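Local coordinates for protein sialidase B (Streptococcus pneumoniae serotype 4, PDB 4XHB) that hydrolyses the alpha-glycosidic bonds of terminal sialic acids in oligosaccharides, glycoproteins and glycolipids, at residues 208-213 with 220-225; 336-341 with 412-417; 451-456 with 467-472; 456-461 with 504-509. The protein carries 1 engineered substitution. One frame throughout, in Å; residues are numbered along the deposited sequence.

Interaction 1: residues 208-213 with 220-225; sequences IPTLYT and LSSIDA. With 17Y ((1R,2S)-cyclopentane-1,2-diol), chain B.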
# COMPACT_ATOMS: atom_id res chain seq x y z
N ILE A 208 0.87 -1.72 -2.46
CA ILE A 208 0.85 -2.29 -3.81
C ILE A 208 -0.51 -2.90 -4.20
O ILE A 208 -0.62 -4.11 -4.43
CB ILE A 208 1.96 -3.34 -4.01
CG1 ILE A 208 3.22 -3.01 -3.20
CG2 ILE A 208 2.31 -3.44 -5.48
CD1 ILE A 208 3.89 -1.66 -3.55
N PRO A 209 -1.55 -2.05 -4.27
CA PRO A 209 -2.91 -2.51 -4.62
C PRO A 209 -3.03 -2.88 -6.10
O PRO A 209 -2.32 -2.33 -6.94
CB PRO A 209 -3.77 -1.27 -4.34
CG PRO A 209 -2.83 -0.10 -4.53
CD PRO A 209 -1.50 -0.60 -4.00
N THR A 210 -3.94 -3.82 -6.41
CA THR A 210 -4.30 -4.12 -7.79
C THR A 210 -5.82 -4.20 -7.89
O THR A 210 -6.50 -4.43 -6.89
CB THR A 210 -3.70 -5.44 -8.29
OG1 THR A 210 -4.45 -6.54 -7.76
CG2 THR A 210 -2.21 -5.58 -7.90
N LEU A 211 -6.35 -4.03 -9.10
CA LEU A 211 -7.78 -4.21 -9.37
C LEU A 211 -7.94 -4.80 -10.76
O LEU A 211 -7.18 -4.45 -11.66
CB LEU A 211 -8.55 -2.89 -9.31
CG LEU A 211 -8.86 -2.21 -7.97
CD1 LEU A 211 -9.39 -0.80 -8.20
CD2 LEU A 211 -9.87 -3.02 -7.16
N TYR A 212 -8.93 -5.66 -10.94
CA TYR A 212 -9.18 -6.26 -12.24
C TYR A 212 -10.65 -6.67 -12.32
O TYR A 212 -11.14 -7.37 -11.43
CB TYR A 212 -8.28 -7.48 -12.48
CG TYR A 212 -8.17 -7.89 -13.94
CD1 TYR A 212 -9.21 -8.57 -14.57
CD2 TYR A 212 -7.04 -7.58 -14.70
CE1 TYR A 212 -9.12 -8.94 -15.91
CE2 TYR A 212 -6.94 -7.95 -16.04
CZ TYR A 212 -7.98 -8.62 -16.64
OH TYR A 212 -7.90 -8.98 -17.98
N THR A 213 -11.34 -6.23 -13.36
CA THR A 213 -12.76 -6.57 -13.54
C THR A 213 -12.89 -7.87 -14.33
O THR A 213 -12.43 -7.96 -15.47
CB THR A 213 -13.52 -5.44 -14.25
OG1 THR A 213 -13.33 -4.23 -13.51
CG2 THR A 213 -15.04 -5.75 -14.33
N LEU A 220 -11.98 -8.03 -8.79
CA LEU A 220 -11.01 -8.69 -7.93
C LEU A 220 -9.87 -7.72 -7.58
O LEU A 220 -9.50 -6.86 -8.39
CB LEU A 220 -10.46 -9.93 -8.64
CG LEU A 220 -9.41 -10.73 -7.88
CD1 LEU A 220 -10.03 -11.40 -6.65
CD2 LEU A 220 -8.77 -11.76 -8.81
N SER A 221 -9.35 -7.84 -6.36
CA SER A 221 -8.25 -6.99 -5.92
C SER A 221 -7.21 -7.86 -5.25
O SER A 221 -7.57 -8.77 -4.49
CB SER A 221 -8.74 -5.93 -4.92
OG SER A 221 -7.66 -5.20 -4.36
N SER A 222 -5.93 -7.61 -5.53
CA SER A 222 -4.85 -8.22 -4.76
C SER A 222 -3.99 -7.12 -4.14
O SER A 222 -4.12 -5.94 -4.49
CB SER A 222 -3.97 -9.17 -5.60
OG SER A 222 -3.28 -8.50 -6.65
N ILE A 223 -3.12 -7.50 -3.21
CA ILE A 223 -2.38 -6.51 -2.46
C ILE A 223 -1.25 -7.20 -1.71
O ILE A 223 -1.32 -8.41 -1.51
CB ILE A 223 -3.31 -5.82 -1.45
CG1 ILE A 223 -2.70 -4.50 -0.96
CG2 ILE A 223 -3.67 -6.78 -0.30
CD1 ILE A 223 -3.72 -3.45 -0.59
N ASP A 224 -0.21 -6.45 -1.35
CA ASP A 224 0.80 -6.93 -0.41
C ASP A 224 0.23 -6.79 0.98
O ASP A 224 -0.06 -5.67 1.41
CB ASP A 224 2.04 -6.04 -0.43
CG ASP A 224 3.01 -6.33 -1.57
OD1 ASP A 224 2.59 -6.82 -2.65
OD2 ASP A 224 4.20 -6.02 -1.37
N ALA A 225 0.08 -7.90 1.71
CA ALA A 225 -0.22 -7.84 3.13
C ALA A 225 1.12 -7.79 3.85
O ALA A 225 1.81 -8.80 3.94
CB ALA A 225 -1.04 -9.07 3.56
OAA 17Y B . -10.04 -4.70 -15.53
CAF 17Y B . -10.03 -5.35 -16.76
CAD 17Y B . -11.19 -4.98 -17.52
CAC 17Y B . -10.78 -4.96 -18.96
CAE 17Y B . -9.28 -5.06 -18.98
CAG 17Y B . -8.87 -4.74 -17.58
OAB 17Y B . -8.69 -3.44 -17.28
O HOH W 1 0.71 -6.68 -4.56
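T210 and S222 meet through their hydroxyls, OG1 and OG lying a short 2.5 Å apart. Both oxygens sit between their own backbone N and carbonyl carbon (chi1 77° and 64°), which turns the two short polar groups to face each other; either could be the donor, and S222 OG has a second partner in S290 OG. S221 turns its hydroxyl the other way round its backbone, trans to the N, and OG donates to T210 O at 2.9 Å, almost in line with that carbonyl. The CB of S221 rests on L211 CD2. Small hydroxyl residues suit this buried stretch, where they bond to the opposing chain themselves. The two segments run antiparallel in a hairpin belonging to one blade of the six-bladed beta-propeller of sialidases; Y212 and L220 form a hydrogen-bonded pair, with L220 N to Y212 O at 2.8 Å. At the other end I208 lays CG1 against the D224 carboxylate, 3.7 Å from OD2. A water joins I208 O to D224 OD1, while OD2 forms a salt bridge with R226. The Y212 ring carries CAF of the bound cyclopentanediol over the centre of one face, and T213 N donates to its OAA at 3.0 Å.

Interaction 2: residues 336-341 with 412-417; sequences KKNGDN and LFKVTP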
# COMPACT_ATOMS: atom_id res chain seq x y z
N LYS A 336 20.85 -25.92 -1.86
CA LYS A 336 22.04 -26.07 -1.03
C LYS A 336 21.66 -26.77 0.26
O LYS A 336 20.72 -26.36 0.94
CB LYS A 336 22.64 -24.69 -0.72
CG LYS A 336 23.76 -24.72 0.31
CD LYS A 336 24.42 -23.35 0.43
CE LYS A 336 23.51 -22.32 1.11
NZ LYS A 336 23.17 -22.69 2.52
N LYS A 337 22.39 -27.82 0.62
CA LYS A 337 22.10 -28.55 1.85
C LYS A 337 22.92 -27.94 3.00
O LYS A 337 24.05 -27.50 2.79
CB LYS A 337 22.41 -30.04 1.69
CG LYS A 337 21.90 -30.91 2.83
CD LYS A 337 22.17 -32.39 2.56
CE LYS A 337 21.59 -33.27 3.66
NZ LYS A 337 21.85 -34.73 3.42
N ASN A 338 22.35 -27.90 4.20
CA ASN A 338 23.06 -27.30 5.32
C ASN A 338 24.37 -28.02 5.62
O ASN A 338 24.41 -29.25 5.68
CB ASN A 338 22.17 -27.21 6.57
CG ASN A 338 21.46 -25.86 6.67
OD1 ASN A 338 20.84 -25.40 5.71
ND2 ASN A 338 21.57 -25.22 7.82
N GLY A 339 25.44 -27.25 5.76
CA GLY A 339 26.76 -27.82 5.96
C GLY A 339 27.59 -27.69 4.70
O GLY A 339 28.82 -27.62 4.76
N ASP A 340 26.93 -27.66 3.55
CA ASP A 340 27.61 -27.44 2.28
C ASP A 340 27.78 -25.94 2.04
O ASP A 340 26.94 -25.14 2.44
CB ASP A 340 26.83 -28.05 1.11
CG ASP A 340 26.63 -29.55 1.25
OD1 ASP A 340 27.16 -30.15 2.20
OD2 ASP A 340 25.94 -30.13 0.39
N ASN A 341 28.87 -25.57 1.38
CA ASN A 341 29.07 -24.17 1.01
C ASN A 341 28.68 -23.87 -0.43
O ASN A 341 28.65 -22.72 -0.84
CB ASN A 341 30.50 -23.72 1.31
CG ASN A 341 30.62 -23.07 2.68
OD1 ASN A 341 30.48 -23.72 3.72
ND2 ASN A 341 30.87 -21.76 2.69
N LEU A 412 16.45 -27.64 5.67
CA LEU A 412 17.64 -28.45 5.41
C LEU A 412 18.17 -28.21 3.99
O LEU A 412 19.38 -28.22 3.76
CB LEU A 412 17.29 -29.94 5.60
CG LEU A 412 18.36 -30.98 5.23
CD1 LEU A 412 19.61 -30.80 6.08
CD2 LEU A 412 17.81 -32.39 5.37
N PHE A 413 17.25 -28.01 3.05
CA PHE A 413 17.60 -27.65 1.68
C PHE A 413 17.06 -26.26 1.36
O PHE A 413 15.89 -25.98 1.58
CB PHE A 413 17.03 -28.66 0.68
CG PHE A 413 17.70 -30.00 0.72
CD1 PHE A 413 18.85 -30.23 -0.02
CD2 PHE A 413 17.18 -31.03 1.49
CE1 PHE A 413 19.47 -31.47 0.01
CE2 PHE A 413 17.79 -32.27 1.52
CZ PHE A 413 18.94 -32.49 0.78
N LYS A 414 17.93 -25.40 0.84
CA LYS A 414 17.58 -24.01 0.60
C LYS A 414 17.77 -23.61 -0.85
O LYS A 414 18.74 -24.01 -1.49
CB LYS A 414 18.44 -23.09 1.47
CG LYS A 414 18.21 -23.20 2.95
CD LYS A 414 18.96 -22.06 3.64
CE LYS A 414 19.00 -22.22 5.11
NZ LYS A 414 19.26 -20.89 5.74
N VAL A 415 16.87 -22.77 -1.35
CA VAL A 415 17.03 -22.24 -2.69
C VAL A 415 18.09 -21.14 -2.71
O VAL A 415 18.52 -20.64 -1.66
CB VAL A 415 15.70 -21.67 -3.25
CG1 VAL A 415 14.63 -22.75 -3.27
CG2 VAL A 415 15.24 -20.50 -2.39
N THR A 416 18.51 -20.76 -3.91
CA THR A 416 19.47 -19.68 -4.09
C THR A 416 18.84 -18.39 -3.56
O THR A 416 17.67 -18.11 -3.84
CB THR A 416 19.81 -19.50 -5.58
OG1 THR A 416 20.37 -20.72 -6.08
CG2 THR A 416 20.79 -18.35 -5.79
N PRO A 417 19.59 -17.61 -2.77
CA PRO A 417 19.02 -16.38 -2.21
C PRO A 417 18.94 -15.27 -3.26
O PRO A 417 19.79 -14.38 -3.31
CB PRO A 417 20.00 -16.02 -1.08
CG PRO A 417 21.32 -16.58 -1.55
CD PRO A 417 20.97 -17.85 -2.29
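K336 and K414 face each other as a hydrogen-bonded antiparallel pair, K336 N reaching K414 O at 2.9 Å and K414 N returning to K336 O at 3.0 Å. The backbone pairing extends one step further, where N338 N donates to L412 O just as the chain leaves the strand. K337 and F413 form the non-hydrogen-bonded pair between these bonds, and the CA of K337 points its hydrogen at L412 O.

Apolar contact gathers on the face of the sheet that carries K337 and F413. The lysine chain is fully extended, CG trans to the backbone N (chi1 -169°), and its methylenes run over the phenylalanine ring: CG makes a CH-pi contact, 4.2 Å from the centroid and over the face. L412 lies beside the same lysine and points the same way, its CD1 4.0 Å from K337 CG. A long aliphatic stem suits K337, since it can cover the ring while its amine continues beyond. Y364 and Y345 meet the F413 ring edge-to-face.

These strands belong to the beta domain inserted between strands 301-308 and 420-426 of the propeller. A type II turn from K337 to D340 ends the first segment, closed by D340 N to K337 O at 3.0 Å; G339 suits its third position because phi is positive there.

On the face that carries K336 and K414 the two amines come near each other without touching, NZ to NZ 5.4 Å, K336 being bent at its last two torsions, and K414 NZ is held by K409 O.

Interaction 3: residues 451-456 with 467-472; sequences YLCPGQ and IFATYT. With 17Y ((1R,2S)-cyclopentane-1,2-diol), chain B.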
# COMPACT_ATOMS: atom_id res chain seq x y z
N TYR A 451 11.68 -8.44 -12.37
CA TYR A 451 10.75 -8.01 -11.33
C TYR A 451 9.37 -7.76 -11.92
O TYR A 451 9.23 -7.02 -12.90
CB TYR A 451 11.27 -6.75 -10.66
CG TYR A 451 12.47 -7.02 -9.79
CD1 TYR A 451 12.32 -7.61 -8.55
CD2 TYR A 451 13.75 -6.72 -10.22
CE1 TYR A 451 13.42 -7.89 -7.75
CE2 TYR A 451 14.86 -6.98 -9.42
CZ TYR A 451 14.68 -7.57 -8.19
OH TYR A 451 15.76 -7.84 -7.38
N LEU A 452 8.34 -8.37 -11.33
CA LEU A 452 6.99 -8.21 -11.84
C LEU A 452 6.50 -6.78 -11.74
O LEU A 452 6.73 -6.12 -10.73
CB LEU A 452 6.02 -9.12 -11.07
CG LEU A 452 4.64 -9.25 -11.69
CD1 LEU A 452 4.71 -9.99 -13.00
CD2 LEU A 452 3.74 -9.98 -10.72
N CYS A 453 5.82 -6.29 -12.78
CA CYS A 453 5.18 -4.98 -12.70
C CYS A 453 3.84 -5.16 -12.00
O CYS A 453 2.99 -5.91 -12.48
CB CYS A 453 4.96 -4.39 -14.08
SG CYS A 453 6.51 -4.15 -15.00
N PRO A 454 3.64 -4.49 -10.87
CA PRO A 454 2.38 -4.74 -10.15
C PRO A 454 1.18 -4.12 -10.84
O PRO A 454 1.31 -3.08 -11.48
CB PRO A 454 2.61 -4.08 -8.79
CG PRO A 454 3.74 -3.12 -8.97
CD PRO A 454 4.58 -3.64 -10.11
N GLY A 455 0.03 -4.77 -10.69
CA GLY A 455 -1.21 -4.23 -11.22
C GLY A 455 -1.95 -5.27 -12.04
O GLY A 455 -2.40 -6.29 -11.51
N GLN A 456 -2.12 -5.00 -13.33
CA GLN A 456 -2.83 -5.93 -14.20
C GLN A 456 -1.89 -6.52 -15.24
O GLN A 456 -0.97 -5.86 -15.70
CB GLN A 456 -3.96 -5.22 -14.95
CG GLN A 456 -4.89 -4.34 -14.11
CD GLN A 456 -6.06 -3.81 -14.92
OE1 GLN A 456 -6.00 -3.69 -16.16
NE2 GLN A 456 -7.15 -3.48 -14.24
N ILE A 467 -0.30 -11.26 -21.42
CA ILE A 467 1.01 -10.64 -21.23
C ILE A 467 1.14 -10.04 -19.83
O ILE A 467 0.26 -9.30 -19.37
CB ILE A 467 1.27 -9.52 -22.27
CG1 ILE A 467 1.00 -10.03 -23.69
CG2 ILE A 467 2.72 -8.98 -22.14
CD1 ILE A 467 1.32 -9.04 -24.81
N PHE A 468 2.24 -10.37 -19.15
CA PHE A 468 2.59 -9.69 -17.91
C PHE A 468 3.89 -8.96 -18.13
O PHE A 468 4.88 -9.58 -18.52
CB PHE A 468 2.77 -10.69 -16.76
CG PHE A 468 1.48 -11.16 -16.17
CD1 PHE A 468 0.83 -10.42 -15.19
CD2 PHE A 468 0.91 -12.36 -16.57
CE1 PHE A 468 -0.37 -10.86 -14.63
CE2 PHE A 468 -0.28 -12.81 -16.03
CZ PHE A 468 -0.92 -12.06 -15.05
N ALA A 469 3.89 -7.65 -17.91
CA ALA A 469 5.13 -6.87 -17.97
C ALA A 469 6.00 -7.16 -16.74
O ALA A 469 5.49 -7.37 -15.63
CB ALA A 469 4.83 -5.37 -18.07
N THR A 470 7.31 -7.20 -16.96
CA THR A 470 8.29 -7.23 -15.88
C THR A 470 9.44 -6.31 -16.27
O THR A 470 9.52 -5.87 -17.41
CB THR A 470 8.84 -8.65 -15.63
OG1 THR A 470 9.74 -9.02 -16.69
CG2 THR A 470 7.70 -9.68 -15.54
N TYR A 471 10.33 -6.00 -15.34
CA TYR A 471 11.47 -5.18 -15.70
C TYR A 471 12.77 -5.73 -15.12
O TYR A 471 12.78 -6.48 -14.14
CB TYR A 471 11.27 -3.72 -15.26
CG TYR A 471 11.14 -3.54 -13.76
CD1 TYR A 471 9.91 -3.70 -13.13
CD2 TYR A 471 12.24 -3.23 -12.97
CE1 TYR A 471 9.77 -3.54 -11.76
CE2 TYR A 471 12.11 -3.08 -11.58
CZ TYR A 471 10.88 -3.22 -10.99
OH TYR A 471 10.74 -3.09 -9.63
N THR A 472 13.87 -5.37 -15.75
CA THR A 472 15.17 -5.62 -15.15
C THR A 472 16.10 -4.51 -15.63
O THR A 472 15.64 -3.53 -16.22
CB THR A 472 15.71 -7.04 -15.48
OG1 THR A 472 16.97 -7.25 -14.82
CG2 THR A 472 15.87 -7.25 -16.97
OAA 17Y B . -10.04 -4.70 -15.53
CAF 17Y B . -10.03 -5.35 -16.76
CAD 17Y B . -11.19 -4.98 -17.52
CAC 17Y B . -10.78 -4.96 -18.96
CAE 17Y B . -9.28 -5.06 -18.98
CAG 17Y B . -8.87 -4.74 -17.58
OAB 17Y B . -8.69 -3.44 -17.28
O HOH W 2 2.83 -7.51 -14.44
O HOH W 3 1.63 -6.49 -16.54
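A469 O is gripped from two directions, by C453 N at 3.1 Å and by a water at 2.9 Å that also donates to C453 O. Strand 451-459 is interrupted at C453 and P454, and the water fills in there, so this buried carbonyl keeps two donors. The segments are the two arms of a beta hairpin, strands 451-459 and 466-472, in a blade of the sialidase propeller near the catalytic centre. Y451 and Y471 form a hydrogen-bonded pair within it; Y451 N points nearly straight at Y471 O, 2.9 Å away.

Y471 has its CG between backbone N and carbonyl carbon (chi1 62°), which folds the ring back across the neighbouring strand. Y451 CB then sits over one face of it, 3.8 Å from the centroid in a CH-pi contact, while the Y451 ring leads away, its plane tilted 32° from that of Y471. C453 SG comes to the same ring at its edge and in its plane, and also packs against A469 CB at 3.7 Å. A thiol is short enough to reach the ring edge and this methyl together. Y471 also lies near E503, a predicted active-site residue.

Across the next pair, L452 and T470 meet at about a right angle through CD1 and CG2; T470 OG1 turns instead to T477 O. Farther along, Q456 OE1 accepts from the bound diol. Before direct pairing resumes at L458 with I467, a second water spans the interruption, giving a hydrogen to Q456 O at 2.8 Å and accepting one from A469 N at 2.9 Å.

Interaction 4: residues 456-461 with 504-509; sequences QGLALK and AQMVEL. With 17Y ((1R,2S)-cyclopentane-1,2-diol), chain B.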
# COMPACT_ATOMS: atom_id res chain seq x y z
N GLN A 456 -2.12 -5.00 -13.33
CA GLN A 456 -2.83 -5.93 -14.20
C GLN A 456 -1.89 -6.52 -15.24
O GLN A 456 -0.97 -5.86 -15.70
CB GLN A 456 -3.96 -5.22 -14.95
CG GLN A 456 -4.89 -4.34 -14.11
CD GLN A 456 -6.06 -3.81 -14.92
OE1 GLN A 456 -6.00 -3.69 -16.16
NE2 GLN A 456 -7.15 -3.48 -14.24
N GLY A 457 -2.16 -7.77 -15.64
CA GLY A 457 -1.58 -8.30 -16.87
C GLY A 457 -2.51 -7.84 -17.97
O GLY A 457 -3.52 -7.21 -17.68
N LEU A 458 -2.20 -8.17 -19.23
CA LEU A 458 -3.04 -7.76 -20.35
C LEU A 458 -3.56 -8.98 -21.09
O LEU A 458 -2.77 -9.83 -21.50
CB LEU A 458 -2.22 -6.92 -21.33
CG LEU A 458 -2.97 -6.50 -22.60
CD1 LEU A 458 -4.14 -5.58 -22.28
CD2 LEU A 458 -1.99 -5.84 -23.60
N ALA A 459 -4.87 -9.07 -21.24
CA ALA A 459 -5.49 -10.13 -22.04
C ALA A 459 -5.92 -9.51 -23.36
O ALA A 459 -6.85 -8.72 -23.39
CB ALA A 459 -6.70 -10.73 -21.31
N LEU A 460 -5.23 -9.84 -24.44
CA LEU A 460 -5.53 -9.26 -25.73
C LEU A 460 -6.96 -9.63 -26.14
O LEU A 460 -7.39 -10.77 -25.96
CB LEU A 460 -4.52 -9.72 -26.78
CG LEU A 460 -3.17 -8.99 -26.70
CD1 LEU A 460 -2.39 -9.29 -25.44
CD2 LEU A 460 -2.35 -9.39 -27.88
N LYS A 461 -7.69 -8.65 -26.67
CA LYS A 461 -9.12 -8.83 -26.88
C LYS A 461 -9.49 -9.74 -28.06
O LYS A 461 -10.54 -10.35 -28.05
CB LYS A 461 -9.83 -7.47 -26.97
CG LYS A 461 -9.84 -6.74 -25.63
CD LYS A 461 -10.79 -5.54 -25.62
CE LYS A 461 -10.64 -4.73 -24.34
NZ LYS A 461 -9.24 -4.21 -24.20
N ALA A 504 5.62 -1.04 -15.29
CA ALA A 504 4.96 -0.77 -16.56
C ALA A 504 3.56 -1.36 -16.54
O ALA A 504 3.37 -2.46 -16.03
CB ALA A 504 5.75 -1.41 -17.69
N GLN A 505 2.59 -0.65 -17.12
CA GLN A 505 1.23 -1.15 -17.26
C GLN A 505 0.77 -0.90 -18.70
O GLN A 505 1.16 0.09 -19.32
CB GLN A 505 0.29 -0.47 -16.25
CG GLN A 505 0.53 -0.96 -14.81
CD GLN A 505 0.00 -2.37 -14.60
OE1 GLN A 505 -1.16 -2.56 -14.24
NE2 GLN A 505 0.85 -3.38 -14.85
N MET A 506 -0.06 -1.80 -19.23
CA MET A 506 -0.38 -1.81 -20.66
C MET A 506 -1.85 -1.54 -20.97
O MET A 506 -2.74 -1.88 -20.18
CB MET A 506 -0.02 -3.18 -21.26
CG MET A 506 1.44 -3.60 -21.05
SD MET A 506 1.71 -5.37 -21.32
CE MET A 506 1.08 -6.05 -19.79
N VAL A 507 -2.11 -0.95 -22.14
CA VAL A 507 -3.46 -0.85 -22.67
C VAL A 507 -3.46 -1.28 -24.13
O VAL A 507 -2.50 -1.01 -24.86
CB VAL A 507 -4.03 0.59 -22.57
CG1 VAL A 507 -4.07 1.07 -21.12
CG2 VAL A 507 -3.24 1.56 -23.42
N GLU A 508 -4.51 -1.96 -24.55
CA GLU A 508 -4.63 -2.32 -25.96
C GLU A 508 -5.40 -1.19 -26.64
O GLU A 508 -6.60 -1.04 -26.41
CB GLU A 508 -5.33 -3.67 -26.12
CG GLU A 508 -5.35 -4.20 -27.55
CD GLU A 508 -5.80 -5.65 -27.65
OE1 GLU A 508 -6.49 -6.13 -26.72
OE2 GLU A 508 -5.45 -6.31 -28.65
N LEU A 509 -4.72 -0.39 -27.45
CA LEU A 509 -5.36 0.76 -28.10
C LEU A 509 -6.37 0.33 -29.15
O LEU A 509 -7.43 0.92 -29.29
CB LEU A 509 -4.32 1.66 -28.75
CG LEU A 509 -3.37 2.37 -27.81
CD1 LEU A 509 -2.39 3.22 -28.61
CD2 LEU A 509 -4.15 3.22 -26.84
OAA 17Y B . -10.04 -4.70 -15.53
CAF 17Y B . -10.03 -5.35 -16.76
CAD 17Y B . -11.19 -4.98 -17.52
CAC 17Y B . -10.78 -4.96 -18.96
CAE 17Y B . -9.28 -5.06 -18.98
CAG 17Y B . -8.87 -4.74 -17.58
OAB 17Y B . -8.69 -3.44 -17.28
O HOH W 4 -1.38 -3.83 -17.81
O HOH W 5 -7.02 -5.64 -24.03
O HOH W 6 -8.78 -2.43 -26.54
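Q505 folds its side chain back so that its amide meets the backbone of Q456 much as a strand would. With CG anti to the carbonyl carbon (chi1 -72°), a bend at chi2 (-73°) brings OE1 in front of Q456 N, which donates at 2.8 Å in the plane of the amide and onto a lone pair. NE2 gives one hydrogen to Q456 O at 3.2 Å and another to A504 O at 2.9 Å, and these three bonds fix which way the amide is turned. Glutamine suits the place because it offers an acceptor and a donor together. The segments run nearly parallel but belong to different sheets, so the contact joins neighbouring blades of the propeller mainly through side chains. M506 turns at its last torsion to set CE against L458 CB at 3.7 Å, flexible thioether to branched leucine. E508 is instead stretched out, CG trans to the backbone N (chi1 -173°), and this length carries OE1 to within 2.8 Å of K461 N, which donates to the syn lone pair of OE1; OE2 is taken by G512 N. K461 slides past the glutamate oppositely, hooking at chi4. Its NZ stays 4.2 Å from E508 OE1, too far for a direct ion pair, with a water bridging the two charges.

Interactions 1, 3 and 4 are buried in the propeller and touch one another, whereas interaction 2 lies on the surface of the inserted domain, its centre about 34 Å from that of interaction 1. Strand 451-459 is common to interactions 3 and 4, which share Q456. That residue also donates from NE2 to L211 O of interaction 1 and accepts at OE1 from the bound diol, so the three contacts converge there. Interactions 1, 2 and 3 pair antiparallel strands directly; interaction 4 instead bridges separate sheets with amide and carboxylate groups. Buried hydroxyls mark interaction 1, aromatic and sulfur packing interaction 3, and lysine stems interaction 2.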